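Group 3 allergen SMIPP-S Yv6023A04 (PDB 3H7O) has the fold of a trypsin-like serine protease but belongs to the inactivated protease paralogues of the scabies mite, so it is probably not proteolytic. Local coordinates at residues 5-10 / 58-63; 34-39 / 96-101; 127-132 / 140-145. The protein carries 3 engineered substitutions. One frame throughout, in Å; residues are numbered along the deposited sequence.

All three contacts belong to one trypsin-like domain, built from two antiparallel sheets, the first closed into a barrel. Contact 1 joins the loop after strand 4-5 to the loop after strand 54-57. Contact 2 ties the turn before strand 37-40 to the chain leaving strand 91-95, both strands of the barrel. Along the chain contacts 1 and 2 cross, and contact 3 follows as a hairpin of the second sheet. The centres of contacts 1 and 3 are about 8 Å apart, and probable hydrogen bonds Ser59 O to Tyr129 OH and Thr6 OG1 to Ser144 OG join them. The centre of contact 2 lies about 18 Å from that of contact 1 and about 21 Å from that of contact 3. Contacts 1 and 3 thus connect the two halves of the fold.

Contact 1 (5-10 / 58-63)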
ATOM      1  N   LYS A   5      -8.998  -7.041  13.040  1.00 33.35           N
ATOM      2  CA  LYS A   5     -10.094  -7.026  12.059  1.00 33.25           C
ATOM      3  C   LYS A   5     -10.746  -5.650  11.988  1.00 32.00           C
ATOM      4  O   LYS A   5     -11.016  -5.022  13.015  1.00 31.31           O
ATOM      5  CB  LYS A   5     -11.164  -8.067  12.409  1.00 33.98           C
ATOM      6  CG  LYS A   5     -10.709  -9.517  12.340  1.00 38.77           C
ATOM      7  CD  LYS A   5     -11.872 -10.461  12.614  1.00 41.12           C
ATOM      8  CE  LYS A   5     -11.391 -11.890  12.815  1.00 46.80           C
ATOM      9  NZ  LYS A   5     -12.515 -12.870  12.823  1.00 49.39           N
ATOM     10  N   THR A   6     -10.994  -5.194  10.768  1.00 30.51           N
ATOM     11  CA  THR A   6     -11.470  -3.841  10.523  1.00 29.83           C
ATOM     12  C   THR A   6     -12.458  -3.858   9.359  1.00 29.43           C
ATOM     13  O   THR A   6     -12.226  -4.534   8.355  1.00 28.96           O
ATOM     14  CB  THR A   6     -10.276  -2.903  10.202  1.00 30.36           C
ATOM     15  OG1 THR A   6      -9.339  -2.937  11.288  1.00 29.71           O
ATOM     16  CG2 THR A   6     -10.728  -1.467   9.972  1.00 29.42           C
ATOM     17  N   ASP A   7     -13.559  -3.125   9.501  1.00 28.63           N
ATOM     18  CA  ASP A   7     -14.521  -2.989   8.412  1.00 29.02           C
ATOM     19  C   ASP A   7     -13.997  -2.028   7.345  1.00 28.35           C
ATOM     20  O   ASP A   7     -13.348  -1.027   7.666  1.00 27.57           O
ATOM     21  CB  ASP A   7     -15.882  -2.525   8.930  1.00 29.13           C
ATOM     22  CG  ASP A   7     -16.991  -2.741   7.917  1.00 32.46           C
ATOM     23  OD1 ASP A   7     -17.661  -3.796   7.986  1.00 36.41           O
ATOM     24  OD2 ASP A   7     -17.185  -1.872   7.042  1.00 32.11           O
ATOM     25  N   ILE A   8     -14.286  -2.337   6.084  1.00 26.27           N
ATOM     26  CA  ILE A   8     -13.832  -1.507   4.964  1.00 26.74           C
ATOM     27  C   ILE A   8     -14.288  -0.048   5.071  1.00 27.57           C
ATOM     28  O   ILE A   8     -13.585   0.863   4.635  1.00 27.65           O
ATOM     29  CB  ILE A   8     -14.181  -2.140   3.570  1.00 26.57           C
ATOM     30  CG1 ILE A   8     -13.507  -1.369   2.425  1.00 25.57           C
ATOM     31  CG2 ILE A   8     -15.693  -2.239   3.357  1.00 25.76           C
ATOM     32  CD1 ILE A   8     -11.976  -1.396   2.460  1.00 25.52           C
ATOM     33  N   LYS A   9     -15.442   0.170   5.697  1.00 27.42           N
ATOM     34  CA  LYS A   9     -15.986   1.518   5.863  1.00 28.78           C
ATOM     35  C   LYS A   9     -15.136   2.426   6.765  1.00 28.57           C
ATOM     36  O   LYS A   9     -15.290   3.650   6.736  1.00 28.58           O
ATOM     37  CB  LYS A   9     -17.443   1.459   6.333  1.00 29.11           C
ATOM     38  CG  LYS A   9     -18.405   1.065   5.209  1.00 32.23           C
ATOM     39  CD  LYS A   9     -19.871   1.256   5.572  1.00 38.35           C
ATOM     40  CE  LYS A   9     -20.257   2.733   5.765  1.00 41.94           C
ATOM     41  NZ  LYS A   9     -19.950   3.615   4.610  1.00 40.77           N
ATOM     42  N   GLN A  10     -14.238   1.822   7.547  1.00 27.68           N
ATOM     43  CA  GLN A  10     -13.274   2.568   8.365  1.00 27.57           C
ATOM     44  C   GLN A  10     -12.101   3.080   7.537  1.00 26.27           C
ATOM     45  O   GLN A  10     -11.553   4.149   7.815  1.00 26.07           O
ATOM     46  CB  GLN A  10     -12.747   1.698   9.511  1.00 27.92           C
ATOM     47  CG  GLN A  10     -13.787   1.327  10.554  1.00 31.86           C
ATOM     48  CD  GLN A  10     -14.295   2.526  11.329  1.00 37.67           C
ATOM     49  OE1 GLN A  10     -15.447   2.934  11.174  1.00 42.22           O
ATOM     50  NE2 GLN A  10     -13.435   3.104  12.163  1.00 39.02           N
ATOM     51  N   GLU A  58     -13.871  -2.410  -1.796  1.00 25.52           N
ATOM     52  CA  GLU A  58     -15.066  -2.536  -0.947  1.00 25.34           C
ATOM     53  C   GLU A  58     -15.107  -3.853  -0.169  1.00 25.08           C
ATOM     54  O   GLU A  58     -16.186  -4.361   0.135  1.00 25.06           O
ATOM     55  CB  GLU A  58     -16.357  -2.354  -1.767  1.00 25.65           C
ATOM     56  CG  GLU A  58     -16.443  -1.034  -2.520  1.00 26.65           C
ATOM     57  CD  GLU A  58     -17.821  -0.746  -3.093  1.00 29.40           C
ATOM     58  OE1 GLU A  58     -18.712  -1.619  -3.018  1.00 29.30           O
ATOM     59  OE2 GLU A  58     -18.013   0.370  -3.620  1.00 29.27           O
ATOM     60  N   SER A  59     -13.933  -4.383   0.174  1.00 25.86           N
ATOM     61  CA  SER A  59     -13.822  -5.736   0.715  1.00 26.35           C
ATOM     62  C   SER A  59     -13.323  -5.784   2.157  1.00 26.00           C
ATOM     63  O   SER A  59     -12.238  -5.303   2.472  1.00 27.69           O
ATOM     64  CB  SER A  59     -12.925  -6.604  -0.185  1.00 26.79           C
ATOM     65  OG  SER A  59     -12.766  -7.908   0.355  1.00 26.11           O
ATOM     66  N   THR A  60     -14.116  -6.407   3.018  1.00 25.67           N
ATOM     67  CA  THR A  60     -13.749  -6.585   4.420  1.00 26.23           C
ATOM     68  C   THR A  60     -13.041  -7.930   4.614  1.00 25.99           C
ATOM     69  O   THR A  60     -12.355  -8.147   5.613  1.00 26.21           O
ATOM     70  CB  THR A  60     -14.998  -6.427   5.313  1.00 26.75           C
ATOM     71  OG1 THR A  60     -15.506  -5.096   5.146  1.00 26.84           O
ATOM     72  CG2 THR A  60     -14.680  -6.663   6.789  1.00 26.10           C
ATOM     73  N   ASN A  61     -13.221  -8.821   3.640  1.00 25.76           N
ATOM     74  CA  ASN A  61     -12.508 -10.090   3.569  1.00 25.92           C
ATOM     75  C   ASN A  61     -12.467 -10.517   2.108  1.00 25.49           C
ATOM     76  O   ASN A  61     -13.510 -10.642   1.472  1.00 24.50           O
ATOM     77  CB  ASN A  61     -13.181 -11.161   4.441  1.00 25.15           C
ATOM     78  CG  ASN A  61     -12.455 -12.500   4.392  1.00 27.53           C
ATOM     79  OD1 ASN A  61     -12.435 -13.177   3.361  1.00 28.19           O
ATOM     80  ND2 ASN A  61     -11.862 -12.892   5.512  1.00 25.21           N
ATOM     81  N   LEU A  62     -11.260 -10.725   1.579  1.00 25.73           N
ATOM     82  CA  LEU A  62     -11.072 -10.965   0.140  1.00 26.20           C
ATOM     83  C   LEU A  62     -11.876 -12.146  -0.412  1.00 26.90           C
ATOM     84  O   LEU A  62     -12.246 -12.158  -1.596  1.00 26.23           O
ATOM     85  CB  LEU A  62      -9.586 -11.112  -0.195  1.00 25.86           C
ATOM     86  CG  LEU A  62      -8.696  -9.888   0.049  1.00 28.51           C
ATOM     87  CD1 LEU A  62      -7.285 -10.139  -0.464  1.00 32.66           C
ATOM     88  CD2 LEU A  62      -9.285  -8.632  -0.595  1.00 28.49           C
ATOM     89  N   TRP A  63     -12.153 -13.122   0.452  1.00 26.79           N
ATOM     90  CA  TRP A  63     -12.960 -14.288   0.090  1.00 28.05           C
ATOM     91  C   TRP A  63     -14.430 -14.121   0.471  1.00 28.66           C
ATOM     92  O   TRP A  63     -15.319 -14.257  -0.373  1.00 29.27           O
ATOM     93  CB  TRP A  63     -12.416 -15.553   0.762  1.00 27.62           C
ATOM     94  CG  TRP A  63     -11.095 -16.042   0.240  1.00 29.27           C
ATOM     95  CD1 TRP A  63     -10.392 -15.555  -0.829  1.00 29.67           C
ATOM     96  CD2 TRP A  63     -10.338 -17.147   0.747  1.00 27.81           C
ATOM     97  NE1 TRP A  63      -9.235 -16.275  -1.001  1.00 31.49           N
ATOM     98  CE2 TRP A  63      -9.179 -17.262  -0.052  1.00 28.15           C
ATOM     99  CE3 TRP A  63     -10.525 -18.050   1.804  1.00 27.03           C
ATOM    100  CZ2 TRP A  63      -8.209 -18.243   0.172  1.00 28.67           C
ATOM    101  CZ3 TRP A  63      -9.560 -19.027   2.027  1.00 26.62           C
ATOM    102  CH2 TRP A  63      -8.417 -19.114   1.213  1.00 28.63           C
TER
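Ile8 and Thr60 carry this contact. The backbone N of Ile8 donates to Thr60 OG1 at 3.2 Å, and the bond is nearly straight at 164°. A chi1 of -62° sets Thr60 OG1 beside its own backbone N, turned to this donor. Ile8 CG2 lies 3.4 Å from the same Thr60 OG1, so one hydroxyl meets both an amide and a methyl. The other branch, Thr60 CG2, rests 3.6 Å from Thr6 O. Ile8 CG1 packs 3.8 Å from Ser59 N.

Behind this first shell, an Asx turn shapes segment 5-10. Asp7 OD2 accepts from Lys9 N at 3.0 Å, on the anti side of the carboxylate. On the other side, Thr60 N is bound to Asp65 OD2. Leu142 makes backbone hydrogen bonds to both Thr6 and Thr60, and its side chain touches Ile8.

The loop after strand 4-5, which pairs with strand 143-150 of the second sheet, is thus joined to the loop after barrel strand 54-57. One direct hydrogen bond links them, with methyl and methylene groups resting on polar backbone and hydroxyl atoms around it. Glu58 O is buried here without a polar partner in the model and lies 3.9 Å from Ile8 CG2, probably at some energetic cost.

Contact 2 (34-39 / 96-101)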
ATOM      1  N   SER A  34      -8.530   8.093  -6.913  1.00 27.17           N
ATOM      2  CA  SER A  34      -9.772   8.542  -7.550  1.00 26.85           C
ATOM      3  C   SER A  34     -10.389   7.329  -8.251  1.00 26.26           C
ATOM      4  O   SER A  34      -9.854   6.222  -8.157  1.00 25.82           O
ATOM      5  CB  SER A  34      -9.508   9.667  -8.559  1.00 27.48           C
ATOM      6  OG  SER A  34      -8.890   9.168  -9.731  1.00 27.86           O
ATOM      7  N   GLN A  35     -11.492   7.530  -8.969  1.00 25.81           N
ATOM      8  CA  GLN A  35     -12.126   6.427  -9.710  1.00 26.09           C
ATOM      9  C   GLN A  35     -11.225   5.868 -10.817  1.00 25.70           C
ATOM     10  O   GLN A  35     -11.440   4.755 -11.294  1.00 26.21           O
ATOM     11  CB  GLN A  35     -13.477   6.857 -10.293  1.00 26.60           C
ATOM     12  CG  GLN A  35     -13.376   7.880 -11.424  1.00 23.89           C
ATOM     13  CD  GLN A  35     -14.725   8.312 -11.966  1.00 27.47           C
ATOM     14  OE1 GLN A  35     -15.672   7.528 -12.016  1.00 25.86           O
ATOM     15  NE2 GLN A  35     -14.812   9.566 -12.387  1.00 28.07           N
ATOM     16  N   TRP A  36     -10.215   6.642 -11.210  1.00 24.97           N
ATOM     17  CA  TRP A  36      -9.337   6.274 -12.318  1.00 24.95           C
ATOM     18  C   TRP A  36      -7.964   5.729 -11.909  1.00 24.95           C
ATOM     19  O   TRP A  36      -7.312   5.055 -12.709  1.00 24.90           O
ATOM     20  CB  TRP A  36      -9.131   7.469 -13.256  1.00 24.91           C
ATOM     21  CG  TRP A  36     -10.370   7.930 -13.972  1.00 26.12           C
ATOM     22  CD1 TRP A  36     -10.995   9.138 -13.834  1.00 26.04           C
ATOM     23  CD2 TRP A  36     -11.124   7.198 -14.952  1.00 27.08           C
ATOM     24  NE1 TRP A  36     -12.090   9.205 -14.663  1.00 24.64           N
ATOM     25  CE2 TRP A  36     -12.193   8.028 -15.359  1.00 26.72           C
ATOM     26  CE3 TRP A  36     -11.000   5.922 -15.523  1.00 26.10           C
ATOM     27  CZ2 TRP A  36     -13.136   7.622 -16.311  1.00 27.60           C
ATOM     28  CZ3 TRP A  36     -11.933   5.521 -16.470  1.00 26.72           C
ATOM     29  CH2 TRP A  36     -12.990   6.370 -16.853  1.00 26.84           C
ATOM     30  N   PHE A  37      -7.517   6.034 -10.690  1.00 25.53           N
ATOM     31  CA  PHE A  37      -6.144   5.723 -10.280  1.00 25.72           C
ATOM     32  C   PHE A  37      -6.019   5.080  -8.903  1.00 25.39           C
ATOM     33  O   PHE A  37      -6.691   5.479  -7.947  1.00 24.26           O
ATOM     34  CB  PHE A  37      -5.262   6.982 -10.332  1.00 25.37           C
ATOM     35  CG  PHE A  37      -5.146   7.599 -11.703  1.00 26.57           C
ATOM     36  CD1 PHE A  37      -4.253   7.086 -12.642  1.00 25.05           C
ATOM     37  CD2 PHE A  37      -5.917   8.706 -12.047  1.00 24.58           C
ATOM     38  CE1 PHE A  37      -4.140   7.658 -13.905  1.00 27.05           C
ATOM     39  CE2 PHE A  37      -5.813   9.286 -13.310  1.00 26.11           C
ATOM     40  CZ  PHE A  37      -4.922   8.760 -14.242  1.00 27.22           C
ATOM     41  N   VAL A  38      -5.137   4.087  -8.816  1.00 24.92           N
ATOM     42  CA  VAL A  38      -4.797   3.441  -7.551  1.00 25.65           C
ATOM     43  C   VAL A  38      -3.293   3.522  -7.292  1.00 26.65           C
ATOM     44  O   VAL A  38      -2.489   3.272  -8.194  1.00 27.02           O
ATOM     45  CB  VAL A  38      -5.267   1.957  -7.514  1.00 24.85           C
ATOM     46  CG1 VAL A  38      -4.606   1.190  -6.355  1.00 26.49           C
ATOM     47  CG2 VAL A  38      -6.788   1.883  -7.401  1.00 25.50           C
ATOM     48  N   LEU A  39      -2.926   3.865  -6.058  1.00 26.90           N
ATOM     49  CA  LEU A  39      -1.527   3.943  -5.640  1.00 28.15           C
ATOM     50  C   LEU A  39      -1.113   2.661  -4.922  1.00 28.66           C
ATOM     51  O   LEU A  39      -1.783   2.222  -3.985  1.00 28.73           O
ATOM     52  CB  LEU A  39      -1.308   5.154  -4.722  1.00 27.61           C
ATOM     53  CG  LEU A  39       0.131   5.582  -4.396  1.00 28.30           C
ATOM     54  CD1 LEU A  39       0.820   6.159  -5.623  1.00 27.23           C
ATOM     55  CD2 LEU A  39       0.137   6.599  -3.268  1.00 28.64           C
ATOM     56  N   SER A  96      -9.043   1.844 -17.323  1.00 26.79           N
ATOM     57  CA  SER A  96      -9.785   2.230 -18.524  1.00 26.08           C
ATOM     58  C   SER A  96     -11.290   2.257 -18.251  1.00 26.64           C
ATOM     59  O   SER A  96     -12.038   2.983 -18.911  1.00 26.44           O
ATOM     60  CB  SER A  96      -9.466   1.291 -19.689  1.00 26.93           C
ATOM     61  OG  SER A  96      -9.883  -0.033 -19.408  1.00 26.05           O
ATOM     62  N   ARG A  97     -11.716   1.445 -17.284  1.00 27.04           N
ATOM     63  CA  ARG A  97     -13.084   1.433 -16.778  1.00 27.04           C
ATOM     64  C   ARG A  97     -12.985   1.831 -15.305  1.00 27.10           C
ATOM     65  O   ARG A  97     -12.235   1.210 -14.547  1.00 27.07           O
ATOM     66  CB  ARG A  97     -13.692   0.033 -16.930  1.00 27.18           C
ATOM     67  CG  ARG A  97     -15.180  -0.093 -16.601  1.00 28.34           C
ATOM     68  CD  ARG A  97     -15.437  -0.569 -15.168  1.00 28.61           C
ATOM     69  NE  ARG A  97     -16.858  -0.841 -14.970  1.00 30.33           N
ATOM     70  CZ  ARG A  97     -17.745   0.053 -14.544  1.00 31.34           C
ATOM     71  NH1 ARG A  97     -17.364   1.291 -14.238  1.00 29.13           N
ATOM     72  NH2 ARG A  97     -19.019  -0.293 -14.421  1.00 29.80           N
ATOM     73  N   PRO A  98     -13.731   2.876 -14.893  1.00 26.92           N
ATOM     74  CA  PRO A  98     -13.495   3.442 -13.560  1.00 26.24           C
ATOM     75  C   PRO A  98     -14.020   2.576 -12.419  1.00 26.04           C
ATOM     76  O   PRO A  98     -14.940   1.785 -12.620  1.00 26.54           O
ATOM     77  CB  PRO A  98     -14.255   4.769 -13.603  1.00 25.63           C
ATOM     78  CG  PRO A  98     -15.351   4.546 -14.583  1.00 26.66           C
ATOM     79  CD  PRO A  98     -14.834   3.555 -15.601  1.00 26.03           C
ATOM     80  N   LEU A  99     -13.424   2.727 -11.237  1.00 26.06           N
ATOM     81  CA  LEU A  99     -13.966   2.119 -10.023  1.00 26.80           C
ATOM     82  C   LEU A  99     -15.344   2.709  -9.752  1.00 27.96           C
ATOM     83  O   LEU A  99     -15.545   3.916  -9.921  1.00 27.71           O
ATOM     84  CB  LEU A  99     -13.057   2.399  -8.822  1.00 26.94           C
ATOM     85  CG  LEU A  99     -11.586   1.969  -8.857  1.00 26.27           C
ATOM     86  CD1 LEU A  99     -10.819   2.595  -7.695  1.00 26.46           C
ATOM     87  CD2 LEU A  99     -11.449   0.449  -8.846  1.00 22.16           C
ATOM     88  N   LYS A 100     -16.285   1.857  -9.354  1.00 29.01           N
ATOM     89  CA  LYS A 100     -17.630   2.295  -8.988  1.00 30.17           C
ATOM     90  C   LYS A 100     -17.650   2.781  -7.538  1.00 31.06           C
ATOM     91  O   LYS A 100     -18.138   2.083  -6.636  1.00 30.55           O
ATOM     92  CB  LYS A 100     -18.644   1.159  -9.181  1.00 31.12           C
ATOM     93  CG  LYS A 100     -18.854   0.727 -10.623  1.00 31.49           C
ATOM     94  CD  LYS A 100     -20.001  -0.268 -10.749  1.00 33.05           C
ATOM     95  CE  LYS A 100     -21.359   0.417 -10.640  1.00 35.53           C
ATOM     96  NZ  LYS A 100     -22.469  -0.481 -11.063  1.00 38.79           N
ATOM     97  N   LEU A 101     -17.114   3.979  -7.318  1.00 30.46           N
ATOM     98  CA  LEU A 101     -17.029   4.547  -5.977  1.00 30.96           C
ATOM     99  C   LEU A 101     -18.418   4.911  -5.461  1.00 31.82           C
ATOM    100  O   LEU A 101     -19.213   5.534  -6.167  1.00 32.05           O
ATOM    101  CB  LEU A 101     -16.109   5.770  -5.958  1.00 30.41           C
ATOM    102  CG  LEU A 101     -14.692   5.630  -6.525  1.00 31.57           C
ATOM    103  CD1 LEU A 101     -13.964   6.963  -6.453  1.00 30.81           C
ATOM    104  CD2 LEU A 101     -13.898   4.548  -5.804  1.00 29.06           C
TER
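The indole of Trp36 receives Pro98 over one face. Pro98 CB stands 3.8 Å from the centroid of the six-membered ring, only 11° off its normal, a CH-pi contact. Gln35 CG sits over the same face, toward the rim. At the edge, Ser96 O comes within 3.5 Å of Trp36 CZ3. Lys228 adds a cation-pi contact to this ring.

The Gln35 and Pro98 side chains lie side by side and point the same way. A chi1 of 69° puts Gln35 CG in the crowded position between its backbone N and carbonyl carbon, close to the indole. The chain then runs extended, and Gln35 OE1 ends 3.5 Å from Pro98 CB. Pro98 thus meets both the amide arm and the ring.

Next to this layer, Leu99 N donates to Gln35 O at 2.8 Å. Leu99 CD1 meets Val38 CG2 at 4.1 Å, the two side chains crossing at about a right angle. Leu101 CD1 covers the start of the turn, 3.6 Å from Gln35 N. An ST turn from Ser34 OG to Trp36 N holds that bend.

The contact fastens the bend between barrel strands 26-32 and 37-40 to the chain leaving strand 91-95. One backbone bond joins the two segments directly, beside the backbone pairing of Trp36 with Leu95 and Val38 with Leu93. Mainly apolar and CH-pi contacts fill in around it.

Contact 3 (127-132 / 140-145); sequences SGYGDG and HDLKSA
Gly128 and Lys143 pair in the antiparallel sheet as a hydrogen-bonded pair. Gly128 N donates to Lys143 O at 3.0 Å, and Lys143 N returns a bond to Gly128 O at 2.8 Å. Ser127 and Ser144 form the adjoining non-hydrogen-bonded pair, with their CB atoms touching.

The tight part of the contact is the buried pair Tyr129 and Leu142. Leu142 CB packs 3.6 Å from Tyr129 CE1. A chi1 of 176° sets Leu142 CG anti to its backbone N. Beyond it, CD1 of Leu142 lies over a face of the Tyr129 ring, 4.1 Å from the centroid, as a CH-pi contact. Thr14, in strand 14-19, touches both side chains.

The more open side holds the partly exposed Lys143, though its NZ is held firmly. A bound glycerol, probably from the crystallisation liquor, is about 4 Å from this side chain. The chain bends at its last two torsions and curls back. Its NZ donates to Asp141 O at 2.7 Å, on a lone pair, and to Tyr129 O at 3.2 Å, from 66° above that carbonyl plane. Asp139 O is a third partner.

Beyond the paired strands, His140 links the two segments. Its NE2 donates to Gly132 O at 3.0 Å, with the oxygen close to the imidazole plane, while the donor comes from above the plane of the Gly132 carbonyl. His140 ND1 bonds to Asp136 O, and Trp63 stacks on the ring.

This is a beta-hairpin of the second sheet with a long connection. Three carbonyls around Lys143 NZ would favour its charged form. Two carbonyl partners for His140 are consistent with a doubly protonated ring.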
ATOM      1  N   SER A 127      -3.573  -0.192   6.745  1.00 26.10           N
ATOM      2  CA  SER A 127      -4.641  -1.166   6.514  1.00 26.77           C
ATOM      3  C   SER A 127      -4.338  -2.036   5.296  1.00 26.69           C
ATOM      4  O   SER A 127      -3.694  -1.589   4.342  1.00 26.60           O
ATOM      5  CB  SER A 127      -5.997  -0.469   6.358  1.00 26.58           C
ATOM      6  OG  SER A 127      -5.992   0.404   5.237  1.00 26.78           O
ATOM      7  N   GLY A 128      -4.807  -3.279   5.338  1.00 27.15           N
ATOM      8  CA  GLY A 128      -4.546  -4.236   4.272  1.00 26.18           C
ATOM      9  C   GLY A 128      -4.856  -5.664   4.676  1.00 27.25           C
ATOM     10  O   GLY A 128      -5.480  -5.908   5.711  1.00 25.84           O
ATOM     11  N   TYR A 129      -4.378  -6.607   3.866  1.00 27.71           N
ATOM     12  CA  TYR A 129      -4.878  -7.979   3.882  1.00 28.64           C
ATOM     13  C   TYR A 129      -3.821  -9.039   4.169  1.00 28.53           C
ATOM     14  O   TYR A 129      -4.156 -10.206   4.363  1.00 28.97           O
ATOM     15  CB  TYR A 129      -5.575  -8.284   2.549  1.00 28.22           C
ATOM     16  CG  TYR A 129      -6.723  -7.346   2.251  1.00 27.60           C
ATOM     17  CD1 TYR A 129      -7.993  -7.586   2.772  1.00 26.94           C
ATOM     18  CD2 TYR A 129      -6.537  -6.210   1.455  1.00 24.65           C
ATOM     19  CE1 TYR A 129      -9.054  -6.726   2.507  1.00 26.90           C
ATOM     20  CE2 TYR A 129      -7.598  -5.344   1.176  1.00 24.21           C
ATOM     21  CZ  TYR A 129      -8.850  -5.610   1.711  1.00 25.77           C
ATOM     22  OH  TYR A 129      -9.902  -4.766   1.459  1.00 27.78           O
ATOM     23  N   GLY A 130      -2.552  -8.638   4.188  1.00 29.29           N
ATOM     24  CA  GLY A 130      -1.457  -9.583   4.417  1.00 30.13           C
ATOM     25  C   GLY A 130      -1.257 -10.519   3.240  1.00 31.39           C
ATOM     26  O   GLY A 130      -1.652 -10.204   2.112  1.00 29.81           O
ATOM     27  N   ASP A 131      -0.645 -11.671   3.509  1.00 33.35           N
ATOM     28  CA  ASP A 131      -0.351 -12.672   2.482  1.00 35.23           C
ATOM     29  C   ASP A 131      -1.611 -13.375   1.996  1.00 37.29           C
ATOM     30  O   ASP A 131      -2.467 -13.764   2.799  1.00 37.09           O
ATOM     31  CB  ASP A 131       0.645 -13.711   3.009  1.00 35.37           C
ATOM     32  CG  ASP A 131       2.055 -13.167   3.135  1.00 34.54           C
ATOM     33  OD1 ASP A 131       2.381 -12.170   2.454  1.00 33.02           O
ATOM     34  OD2 ASP A 131       2.845 -13.751   3.910  1.00 35.55           O
ATOM     35  N   GLY A 132      -1.703 -13.552   0.680  1.00 38.75           N
ATOM     36  CA  GLY A 132      -2.882 -14.145   0.057  1.00 41.15           C
ATOM     37  C   GLY A 132      -2.825 -15.630  -0.248  1.00 42.41           C
ATOM     38  O   GLY A 132      -3.860 -16.248  -0.508  1.00 43.03           O
ATOM     39  N   HIS A 140      -7.555 -13.696   5.352  1.00 30.66           N
ATOM     40  CA  HIS A 140      -7.936 -12.804   4.261  1.00 31.51           C
ATOM     41  C   HIS A 140      -8.821 -11.642   4.710  1.00 30.30           C
ATOM     42  O   HIS A 140      -9.364 -10.923   3.877  1.00 29.80           O
ATOM     43  CB  HIS A 140      -8.588 -13.603   3.123  1.00 31.83           C
ATOM     44  CG  HIS A 140      -7.668 -14.608   2.505  1.00 34.92           C
ATOM     45  ND1 HIS A 140      -7.447 -15.851   3.056  1.00 36.41           N
ATOM     46  CD2 HIS A 140      -6.892 -14.545   1.397  1.00 38.49           C
ATOM     47  CE1 HIS A 140      -6.574 -16.511   2.317  1.00 35.88           C
ATOM     48  NE2 HIS A 140      -6.227 -15.744   1.300  1.00 41.38           N
ATOM     49  N   ASP A 141      -8.947 -11.461   6.027  1.00 29.52           N
ATOM     50  CA  ASP A 141      -9.669 -10.319   6.591  1.00 29.11           C
ATOM     51  C   ASP A 141      -8.930  -9.020   6.319  1.00 28.38           C
ATOM     52  O   ASP A 141      -7.697  -8.987   6.316  1.00 27.41           O
ATOM     53  CB  ASP A 141      -9.798 -10.451   8.111  1.00 29.67           C
ATOM     54  CG  ASP A 141     -10.864 -11.440   8.538  1.00 30.91           C
ATOM     55  OD1 ASP A 141     -11.876 -11.611   7.827  1.00 31.46           O
ATOM     56  OD2 ASP A 141     -10.687 -12.037   9.612  1.00 30.33           O
ATOM     57  N   LEU A 142      -9.689  -7.947   6.117  1.00 27.88           N
ATOM     58  CA  LEU A 142      -9.134  -6.602   6.191  1.00 28.01           C
ATOM     59  C   LEU A 142      -8.691  -6.343   7.626  1.00 28.00           C
ATOM     60  O   LEU A 142      -9.463  -6.532   8.569  1.00 28.38           O
ATOM     61  CB  LEU A 142     -10.164  -5.554   5.763  1.00 28.94           C
ATOM     62  CG  LEU A 142      -9.748  -4.080   5.870  1.00 28.88           C
ATOM     63  CD1 LEU A 142      -8.609  -3.744   4.915  1.00 25.86           C
ATOM     64  CD2 LEU A 142     -10.940  -3.189   5.600  1.00 31.42           C
ATOM     65  N   LYS A 143      -7.439  -5.928   7.779  1.00 27.69           N
ATOM     66  CA  LYS A 143      -6.874  -5.624   9.089  1.00 28.66           C
ATOM     67  C   LYS A 143      -6.336  -4.201   9.079  1.00 27.74           C
ATOM     68  O   LYS A 143      -5.960  -3.682   8.024  1.00 27.11           O
ATOM     69  CB  LYS A 143      -5.751  -6.612   9.435  1.00 28.88           C
ATOM     70  CG  LYS A 143      -6.191  -8.075   9.546  1.00 31.93           C
ATOM     71  CD  LYS A 143      -5.005  -9.042   9.399  1.00 35.56           C
ATOM     72  CE  LYS A 143      -4.629  -9.280   7.922  1.00 37.06           C
ATOM     73  NZ  LYS A 143      -5.516 -10.287   7.244  1.00 31.27           N
ATOM     74  N   SER A 144      -6.319  -3.564  10.246  1.00 27.50           N
ATOM     75  CA  SER A 144      -5.652  -2.270  10.388  1.00 27.70           C
ATOM     76  C   SER A 144      -4.869  -2.217  11.700  1.00 27.61           C
ATOM     77  O   SER A 144      -5.171  -2.950  12.640  1.00 26.46           O
ATOM     78  CB  SER A 144      -6.646  -1.109  10.284  1.00 27.45           C
ATOM     79  OG  SER A 144      -7.501  -1.059  11.408  1.00 28.21           O
ATOM     80  N   ALA A 145      -3.849  -1.363  11.739  1.00 27.67           N
ATOM     81  CA  ALA A 145      -3.008  -1.205  12.926  1.00 27.56           C
ATOM     82  C   ALA A 145      -2.496   0.222  13.037  1.00 27.36           C
ATOM     83  O   ALA A 145      -2.099   0.827  12.038  1.00 27.02           O
ATOM     84  CB  ALA A 145      -1.836  -2.180  12.882  1.00 27.37           C
TER